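Local coordinates for protein HTH-type transcriptional regulator KdgR (PDB 1YSP) that represses transcription of the genes for uptake and breakdown of 2-keto-3-deoxygluconate, the part described being its C-terminal, effector-binding-type IclR domain, at residues K65-W70 / V102-R107; E22-A28 / I137-S143; S33-K39 / I52-L58. All coordinates share one frame; numbering follows the deposited sequence.

Contact 1 of 3, residues K65-W70 / V102-R107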
# COMPACT_ATOMS: atom_id res chain seq x y z
N LYS A 65 -2.78 -4.57 -1.29
CA LYS A 65 -2.42 -5.68 -0.43
C LYS A 65 -2.54 -5.35 1.05
O LYS A 65 -3.01 -6.18 1.85
CB LYS A 65 -1.05 -6.20 -0.73
CG LYS A 65 -1.03 -6.83 -2.18
CD LYS A 65 0.34 -7.42 -2.48
CE LYS A 65 0.47 -7.57 -4.02
NZ LYS A 65 1.88 -7.99 -4.44
N VAL A 66 -2.09 -4.17 1.43
CA VAL A 66 -2.16 -3.88 2.87
C VAL A 66 -3.57 -3.56 3.34
O VAL A 66 -3.87 -3.78 4.52
CB VAL A 66 -1.12 -2.75 3.37
CG1 VAL A 66 0.38 -3.07 2.94
CG2 VAL A 66 -1.56 -1.40 3.01
N LEU A 67 -4.45 -3.09 2.46
CA LEU A 67 -5.88 -2.81 2.79
C LEU A 67 -6.69 -4.09 2.99
O LEU A 67 -7.74 -4.09 3.64
CB LEU A 67 -6.55 -1.98 1.74
CG LEU A 67 -6.21 -0.50 1.67
CD1 LEU A 67 -6.59 0.05 0.28
CD2 LEU A 67 -6.92 0.27 2.81
N LEU A 68 -6.19 -5.17 2.41
CA LEU A 68 -6.77 -6.51 2.59
C LEU A 68 -6.14 -7.41 3.61
O LEU A 68 -6.84 -8.28 4.17
CB LEU A 68 -6.78 -7.27 1.23
CG LEU A 68 -7.53 -6.60 0.09
CD1 LEU A 68 -7.39 -7.43 -1.27
CD2 LEU A 68 -9.04 -6.30 0.38
N ALA A 69 -4.81 -7.32 3.82
CA ALA A 69 -4.05 -8.32 4.59
C ALA A 69 -4.46 -8.50 6.05
O ALA A 69 -4.35 -9.60 6.57
CB ALA A 69 -2.53 -8.12 4.47
N TRP A 70 -4.92 -7.46 6.71
CA TRP A 70 -5.32 -7.59 8.12
C TRP A 70 -6.85 -7.85 8.30
O TRP A 70 -7.36 -7.93 9.44
CB TRP A 70 -4.89 -6.34 8.92
CG TRP A 70 -3.40 -6.30 9.20
CD1 TRP A 70 -2.78 -6.69 10.35
CD2 TRP A 70 -2.35 -5.87 8.31
NE1 TRP A 70 -1.42 -6.57 10.21
CE2 TRP A 70 -1.13 -6.03 8.99
CE3 TRP A 70 -2.33 -5.36 7.00
CZ2 TRP A 70 0.10 -5.71 8.41
CZ3 TRP A 70 -1.10 -5.01 6.43
CH2 TRP A 70 0.09 -5.22 7.14
N VAL A 102 -0.35 -14.63 -0.53
CA VAL A 102 0.46 -13.40 -0.54
C VAL A 102 0.05 -12.47 0.64
O VAL A 102 0.90 -11.90 1.36
CB VAL A 102 0.35 -12.71 -1.91
CG1 VAL A 102 0.89 -11.27 -1.88
CG2 VAL A 102 1.08 -13.57 -3.00
N LEU A 103 -1.25 -12.37 0.86
CA LEU A 103 -1.76 -11.56 1.98
C LEU A 103 -1.27 -12.08 3.34
O LEU A 103 -1.04 -11.28 4.28
CB LEU A 103 -3.27 -11.48 1.92
CG LEU A 103 -3.86 -10.81 0.66
CD1 LEU A 103 -5.35 -10.70 0.94
CD2 LEU A 103 -3.28 -9.44 0.37
N ASP A 104 -1.12 -13.40 3.46
CA ASP A 104 -0.53 -14.01 4.67
C ASP A 104 0.88 -13.45 4.90
O ASP A 104 1.23 -13.05 6.04
CB ASP A 104 -0.41 -15.54 4.56
CG ASP A 104 -1.74 -16.26 4.63
OD1 ASP A 104 -2.75 -15.71 5.08
OD2 ASP A 104 -1.75 -17.43 4.18
N GLN A 105 1.70 -13.44 3.85
CA GLN A 105 3.07 -12.94 3.96
C GLN A 105 3.06 -11.43 4.28
O GLN A 105 3.89 -10.97 5.10
CB GLN A 105 3.85 -13.21 2.69
CG GLN A 105 5.23 -12.64 2.65
CD GLN A 105 6.17 -13.37 3.59
OE1 GLN A 105 5.88 -14.51 3.97
NE2 GLN A 105 7.27 -12.72 3.98
N VAL A 106 2.16 -10.69 3.64
CA VAL A 106 2.07 -9.24 3.92
C VAL A 106 1.82 -9.00 5.44
O VAL A 106 2.53 -8.23 6.08
CB VAL A 106 0.97 -8.56 3.03
CG1 VAL A 106 0.68 -7.10 3.46
CG2 VAL A 106 1.39 -8.58 1.54
N ARG A 107 0.80 -9.66 5.98
CA ARG A 107 0.50 -9.55 7.42
C ARG A 107 1.72 -9.94 8.28
O ARG A 107 2.13 -9.19 9.21
CB ARG A 107 -0.79 -10.31 7.79
CG ARG A 107 -1.50 -9.78 9.05
CD ARG A 107 -2.72 -10.64 9.46
NE ARG A 107 -2.94 -10.50 10.91
CZ ARG A 107 -4.04 -10.03 11.51
NH1 ARG A 107 -5.11 -9.66 10.81
NH2 ARG A 107 -4.08 -9.95 12.84
O HOH W 1 -6.74 -7.50 12.04

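Contact 2 of 3, residues E22-A28 / I137-S143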
# COMPACT_ATOMS: atom_id res chain seq x y z
N GLU A 22 11.49 10.05 -3.09
CA GLU A 22 10.66 9.10 -3.84
C GLU A 22 9.22 9.64 -3.94
O GLU A 22 8.90 10.63 -3.23
CB GLU A 22 10.64 7.76 -3.11
CG GLU A 22 12.01 7.00 -2.96
CD GLU A 22 12.55 6.39 -4.27
OE1 GLU A 22 11.92 6.57 -5.32
OE2 GLU A 22 13.63 5.75 -4.22
N THR A 23 8.40 9.02 -4.80
CA THR A 23 6.97 9.33 -4.93
C THR A 23 6.28 8.66 -3.74
O THR A 23 6.46 7.45 -3.51
CB THR A 23 6.32 8.77 -6.25
OG1 THR A 23 7.06 9.17 -7.41
CG2 THR A 23 4.88 9.30 -6.43
N ILE A 24 5.47 9.42 -3.02
CA ILE A 24 4.70 8.91 -1.85
C ILE A 24 3.19 9.01 -2.12
O ILE A 24 2.71 10.05 -2.58
CB ILE A 24 5.02 9.75 -0.58
CG1 ILE A 24 6.47 10.25 -0.56
CG2 ILE A 24 4.54 9.05 0.71
CD1 ILE A 24 7.54 9.19 -0.44
N HIS A 25 2.46 7.91 -1.89
CA HIS A 25 1.01 7.82 -2.04
C HIS A 25 0.29 7.44 -0.73
O HIS A 25 0.81 6.73 0.14
CB HIS A 25 0.65 6.71 -3.07
CG HIS A 25 0.90 7.12 -4.49
ND1 HIS A 25 2.03 6.75 -5.18
CD2 HIS A 25 0.17 7.89 -5.33
CE1 HIS A 25 1.97 7.24 -6.41
NE2 HIS A 25 0.86 7.95 -6.52
N LEU A 26 -0.96 7.91 -0.63
CA LEU A 26 -1.88 7.45 0.41
C LEU A 26 -3.12 6.94 -0.34
O LEU A 26 -3.68 7.67 -1.16
CB LEU A 26 -2.26 8.57 1.39
CG LEU A 26 -3.13 8.10 2.55
CD1 LEU A 26 -2.37 7.30 3.57
CD2 LEU A 26 -3.76 9.38 3.21
N GLY A 27 -3.52 5.70 -0.08
CA GLY A 27 -4.61 5.06 -0.84
C GLY A 27 -5.68 4.54 0.10
O GLY A 27 -5.40 4.20 1.19
N ALA A 28 -6.93 4.44 -0.35
CA ALA A 28 -7.98 3.90 0.51
C ALA A 28 -8.85 2.93 -0.30
O ALA A 28 -8.81 2.95 -1.51
CB ALA A 28 -8.84 5.07 1.08
N ILE A 137 -7.23 1.60 7.57
CA ILE A 137 -8.10 2.56 6.85
C ILE A 137 -7.44 3.15 5.60
O ILE A 137 -8.09 3.72 4.72
CB ILE A 137 -8.60 3.66 7.84
CG1 ILE A 137 -7.40 4.31 8.55
CG2 ILE A 137 -9.48 3.00 8.86
CD1 ILE A 137 -7.59 5.72 9.14
N ALA A 138 -6.11 3.02 5.50
CA ALA A 138 -5.40 3.48 4.32
C ALA A 138 -4.11 2.69 4.22
O ALA A 138 -3.68 2.08 5.17
CB ALA A 138 -5.10 5.02 4.41
N GLY A 139 -3.47 2.77 3.06
CA GLY A 139 -2.10 2.30 2.93
C GLY A 139 -1.27 3.50 2.57
O GLY A 139 -1.68 4.36 1.81
N LEU A 140 -0.04 3.50 3.08
CA LEU A 140 0.92 4.56 2.83
C LEU A 140 2.11 3.93 2.07
O LEU A 140 2.71 2.98 2.59
CB LEU A 140 1.41 5.03 4.18
CG LEU A 140 2.51 6.14 4.13
CD1 LEU A 140 1.91 7.38 3.48
CD2 LEU A 140 3.06 6.48 5.52
N SER A 141 2.41 4.45 0.88
CA SER A 141 3.43 3.79 0.05
C SER A 141 4.53 4.71 -0.45
O SER A 141 4.38 5.94 -0.49
CB SER A 141 2.77 3.11 -1.16
OG SER A 141 2.42 4.08 -2.16
N ILE A 142 5.58 4.07 -0.97
CA ILE A 142 6.72 4.70 -1.62
C ILE A 142 6.94 3.99 -2.97
O ILE A 142 6.86 2.77 -3.05
CB ILE A 142 7.94 4.56 -0.68
CG1 ILE A 142 9.24 5.12 -1.27
CG2 ILE A 142 8.11 3.09 -0.19
CD1 ILE A 142 10.13 5.78 -0.17
N SER A 143 7.16 4.75 -4.03
CA SER A 143 7.45 4.19 -5.36
C SER A 143 8.82 3.50 -5.54
O SER A 143 9.40 2.96 -4.59
CB SER A 143 7.44 5.29 -6.40
OG SER A 143 8.72 5.87 -6.46
O HOH W 2 4.33 5.40 -3.84

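Contact 3 of 3, residues S33-K39 / I52-L58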
# COMPACT_ATOMS: atom_id res chain seq x y z
N SER A 33 -11.52 -1.73 -5.34
CA SER A 33 -10.33 -1.13 -5.93
C SER A 33 -9.72 -0.21 -4.87
O SER A 33 -10.32 -0.01 -3.80
CB SER A 33 -10.68 -0.40 -7.23
OG SER A 33 -11.52 0.71 -6.95
N ILE A 34 -8.51 0.28 -5.13
CA ILE A 34 -7.90 1.32 -4.28
C ILE A 34 -8.16 2.67 -4.91
O ILE A 34 -8.27 2.78 -6.12
CB ILE A 34 -6.37 1.10 -4.00
CG1 ILE A 34 -5.53 1.28 -5.29
CG2 ILE A 34 -6.16 -0.29 -3.39
CD1 ILE A 34 -3.96 1.53 -5.04
N VAL A 35 -8.24 3.71 -4.09
CA VAL A 35 -8.31 5.07 -4.62
C VAL A 35 -7.16 5.88 -4.02
O VAL A 35 -6.99 5.85 -2.83
CB VAL A 35 -9.70 5.76 -4.27
CG1 VAL A 35 -10.02 5.65 -2.77
CG2 VAL A 35 -9.66 7.23 -4.67
N TYR A 36 -6.37 6.58 -4.83
CA TYR A 36 -5.33 7.44 -4.23
C TYR A 36 -5.97 8.71 -3.67
O TYR A 36 -6.56 9.46 -4.41
CB TYR A 36 -4.21 7.75 -5.22
CG TYR A 36 -3.39 6.54 -5.59
CD1 TYR A 36 -2.83 5.74 -4.60
CD2 TYR A 36 -3.14 6.21 -6.92
CE1 TYR A 36 -2.06 4.63 -4.92
CE2 TYR A 36 -2.36 5.08 -7.25
CZ TYR A 36 -1.84 4.30 -6.24
OH TYR A 36 -1.09 3.18 -6.53
N ILE A 37 -5.91 8.89 -2.36
CA ILE A 37 -6.47 10.08 -1.71
C ILE A 37 -5.46 11.23 -1.47
O ILE A 37 -5.87 12.41 -1.38
CB ILE A 37 -7.29 9.72 -0.44
CG1 ILE A 37 -6.42 8.97 0.59
CG2 ILE A 37 -8.51 8.86 -0.84
CD1 ILE A 37 -7.08 8.71 1.95
N HIS A 38 -4.15 10.92 -1.37
CA HIS A 38 -3.09 11.96 -1.33
C HIS A 38 -1.84 11.50 -2.09
O HIS A 38 -1.64 10.31 -2.27
CB HIS A 38 -2.74 12.37 0.10
CG HIS A 38 -2.07 13.72 0.22
ND1 HIS A 38 -2.42 14.80 -0.57
CD2 HIS A 38 -1.12 14.17 1.07
CE1 HIS A 38 -1.70 15.85 -0.22
NE2 HIS A 38 -0.89 15.49 0.77
N LYS A 39 -1.03 12.45 -2.57
CA LYS A 39 0.23 12.11 -3.22
C LYS A 39 1.23 13.23 -2.98
O LYS A 39 0.83 14.41 -2.94
CB LYS A 39 -0.01 11.97 -4.75
CG LYS A 39 1.07 11.27 -5.49
CD LYS A 39 0.91 11.34 -7.05
CE LYS A 39 2.15 10.79 -7.76
NZ LYS A 39 2.15 11.04 -9.22
N ILE A 52 -6.45 12.60 -4.81
CA ILE A 52 -5.78 12.51 -6.11
C ILE A 52 -6.59 11.66 -7.12
O ILE A 52 -6.51 11.86 -8.35
CB ILE A 52 -4.27 12.14 -5.96
CG1 ILE A 52 -3.44 13.39 -5.66
CG2 ILE A 52 -3.72 11.53 -7.24
CD1 ILE A 52 -3.61 14.01 -4.26
N GLY A 53 -7.39 10.73 -6.60
CA GLY A 53 -8.56 10.21 -7.31
C GLY A 53 -8.36 9.11 -8.35
O GLY A 53 -9.34 8.55 -8.85
N ARG A 54 -7.10 8.81 -8.67
CA ARG A 54 -6.75 7.68 -9.53
C ARG A 54 -7.23 6.37 -8.85
O ARG A 54 -7.21 6.26 -7.61
CB ARG A 54 -5.23 7.64 -9.77
CG ARG A 54 -4.45 8.93 -9.35
CD ARG A 54 -3.08 9.10 -10.06
NE ARG A 54 -2.35 7.83 -10.25
CZ ARG A 54 -1.17 7.52 -9.71
NH1 ARG A 54 -0.52 8.39 -8.95
NH2 ARG A 54 -0.62 6.33 -9.95
N ARG A 55 -7.66 5.40 -9.67
CA ARG A 55 -8.20 4.10 -9.21
C ARG A 55 -7.41 2.87 -9.74
O ARG A 55 -7.07 2.80 -10.94
CB ARG A 55 -9.67 4.02 -9.58
CG ARG A 55 -10.50 3.11 -8.71
CD ARG A 55 -11.84 2.80 -9.38
NE ARG A 55 -12.77 3.91 -9.29
CZ ARG A 55 -13.92 4.01 -9.95
NH1 ARG A 55 -14.32 3.03 -10.77
NH2 ARG A 55 -14.69 5.09 -9.80
N ASN A 56 -7.14 1.89 -8.88
CA ASN A 56 -6.24 0.79 -9.26
C ASN A 56 -6.69 -0.53 -8.64
O ASN A 56 -7.44 -0.52 -7.65
CB ASN A 56 -4.76 1.10 -8.90
CG ASN A 56 -3.99 1.90 -10.01
OD1 ASN A 56 -2.85 2.35 -9.77
ND2 ASN A 56 -4.57 2.02 -11.20
N PRO A 57 -6.26 -1.67 -9.22
CA PRO A 57 -6.66 -2.98 -8.66
C PRO A 57 -6.16 -3.19 -7.22
O PRO A 57 -5.07 -2.70 -6.85
CB PRO A 57 -5.98 -3.98 -9.59
CG PRO A 57 -5.80 -3.24 -10.89
CD PRO A 57 -5.43 -1.83 -10.43
N LEU A 58 -6.90 -3.96 -6.45
CA LEU A 58 -6.48 -4.33 -5.10
C LEU A 58 -5.31 -5.36 -5.13
O LEU A 58 -4.50 -5.45 -4.22
CB LEU A 58 -7.67 -4.97 -4.39
CG LEU A 58 -8.85 -4.06 -3.97
CD1 LEU A 58 -9.95 -4.92 -3.41
CD2 LEU A 58 -8.33 -3.12 -2.85

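Contact 1 of 3, residues K65-W70 / V102-R107
With R107 CG anti to the backbone N (chi1 -155°) and its chain extended as far as NE, the aliphatic part of R107 is carried along the W70 indole, whose own CG stands anti to its carbonyl carbon. R107 lies on helix 102-107 and W70 directly follows helix 65-69; in this GAF-like C-terminal domain of an IclR-family regulator the two helical segments cross at -88° with their axes 9.0 Å apart. R107 CG lies over one face of the indole, 3.6 Å from the centroid of the W70 five-membered ring, a CH-pi contact; further out, the guanidinium turns one face to W70 CD1, its plane 35° from that of the ring. At the crossing point sits A69, small enough to let the backbones close in. Its CB points toward the other helix and meets V106 CG1 at 3.5 Å, and it also touches the carbonyl oxygen of L103. V106 CG1 thus touches A69, V66 CG1 and, at CZ3, the W70 ring that follows the helix. On the side of A69 away from that ring, L103 spreads its two branches, CD1 against L68 CB at 3.7 Å and CD2 against the carbonyl oxygen of K65. K65 lays its methylene chain past V102 CG1, while its ammonium goes to E117 in a salt bridge. Helix 73-80 packs beside this patch, with V76 against L103 and I79 against L68. At the polar end a water bridges the two segments, giving a hydrogen bond to W70 O at 2.7 Å and accepting one from R107 NH1 at 3.0 Å.

Contact 2 of 3, residues E22-A28 / I137-S143
H25 and S141 face each other as a hydrogen-bonded pair at the middle of two antiparallel strands, central members of the mixed helix-and-sheet, GAF-like fold of the IclR C-terminal domain. S141 N gives a nearly straight bond to H25 O (2.9 Å, 169° at the hydrogen), whereas H25 N approaches S141 O from above the carbonyl plane. Beside this pair a water in the plane of the H25 ring joins H25 ND1, T23 O and S141 OG, the last at 2.9 Å. G27 and G139 repeat the reciprocal pairing, and S143 N closes the end on T23 O. Between these pairs, I24 faces I142 and L26 faces L140, all four on the face covered by helices 4-20 and 151-172. L26 CG is anti to the backbone N (chi1 -175°), which carries CD1 to within 3.7 Å of A138 CB and onto L140 CD1; an alanine here would probably take away the methyl that both of these touch and open a gap toward A9. In one of its two conformers, I142 packs CG1 against E22 CB. Further out, helix 4-20 brings M13 onto I24 and L140, while helix 151-172 adds A164 on L140, L161 on I142, and Y157, whose OH is hydrogen-bonded to E22 OE2.

Contact 3 of 3, residues S33-K39 / I52-L58
Y36 and R54 meet twice, through backbone and side chain, where the edge strand 55-57 and the residues before it run antiparallel to strand 33-39. The firm part of the contact is its bonded backbone. Y36 N donates to R54 O at 2.9 Å, and Y36 O takes two donors, G53 N at 2.7 Å and the more tilted I52 N; I34 and N56 form the reciprocal pair, I34 N to N56 O and N56 N to I34 O. Buried beside it, I34 CG2 packs against L58 CD2 at 3.6 Å, and I34 CG1, set between the backbone N and the carbonyl carbon (chi1 67°), leans on N56 CB. By contrast, the side chains of I52, R54 and R55 are exposed to solvent. R54 is bent at chi3 (-38°), which lays one face of its guanidinium over Y36 CD2 and CE2, the NH2 atom coming 3.4 Å from Y36 CE2; the planes stand 54° apart. K39 crosses the R54 chain at about a right angle, its NZ 3.8 Å from R54 NH1, a pairing of like charges probably eased by the salt bridge of K39 to D41; R54 NH1 also makes a weak hydrogen bond to H25 NE2. I52 CD1 rests on the backbone of H38 and K39, 3.5 Å from K39 N. On its other side strand 33-40 is joined to strand 24-30, with a classic beta bulge at I37 and H38 opposite L26. Helix 62-69 lies against I34 and Y36 through L67 and I63, and helix 4-20 comes up to I37 and H38, where D10 binds the H38 imidazole.

How the contacts relate
Contacts 2 and 3 belong to one antiparallel sheet and are centred about 9 Å apart; strands 24-30 and 33-40 lie next to each other, so contact 3 extends the pairing of contact 2 to the edge strand 55-57. Contact 1 joins two helices, its centre about 15 Å from that of contact 2 and 17 Å from that of contact 3. It reaches the sheet through helix 62-69, where L67 packs on A28, A138 and I34, and V66 on G139. Along the chain contact 3 closes before contact 1 opens, and both are nested within the loop closed by contact 2, which thus brings early and late strands of this single domain together.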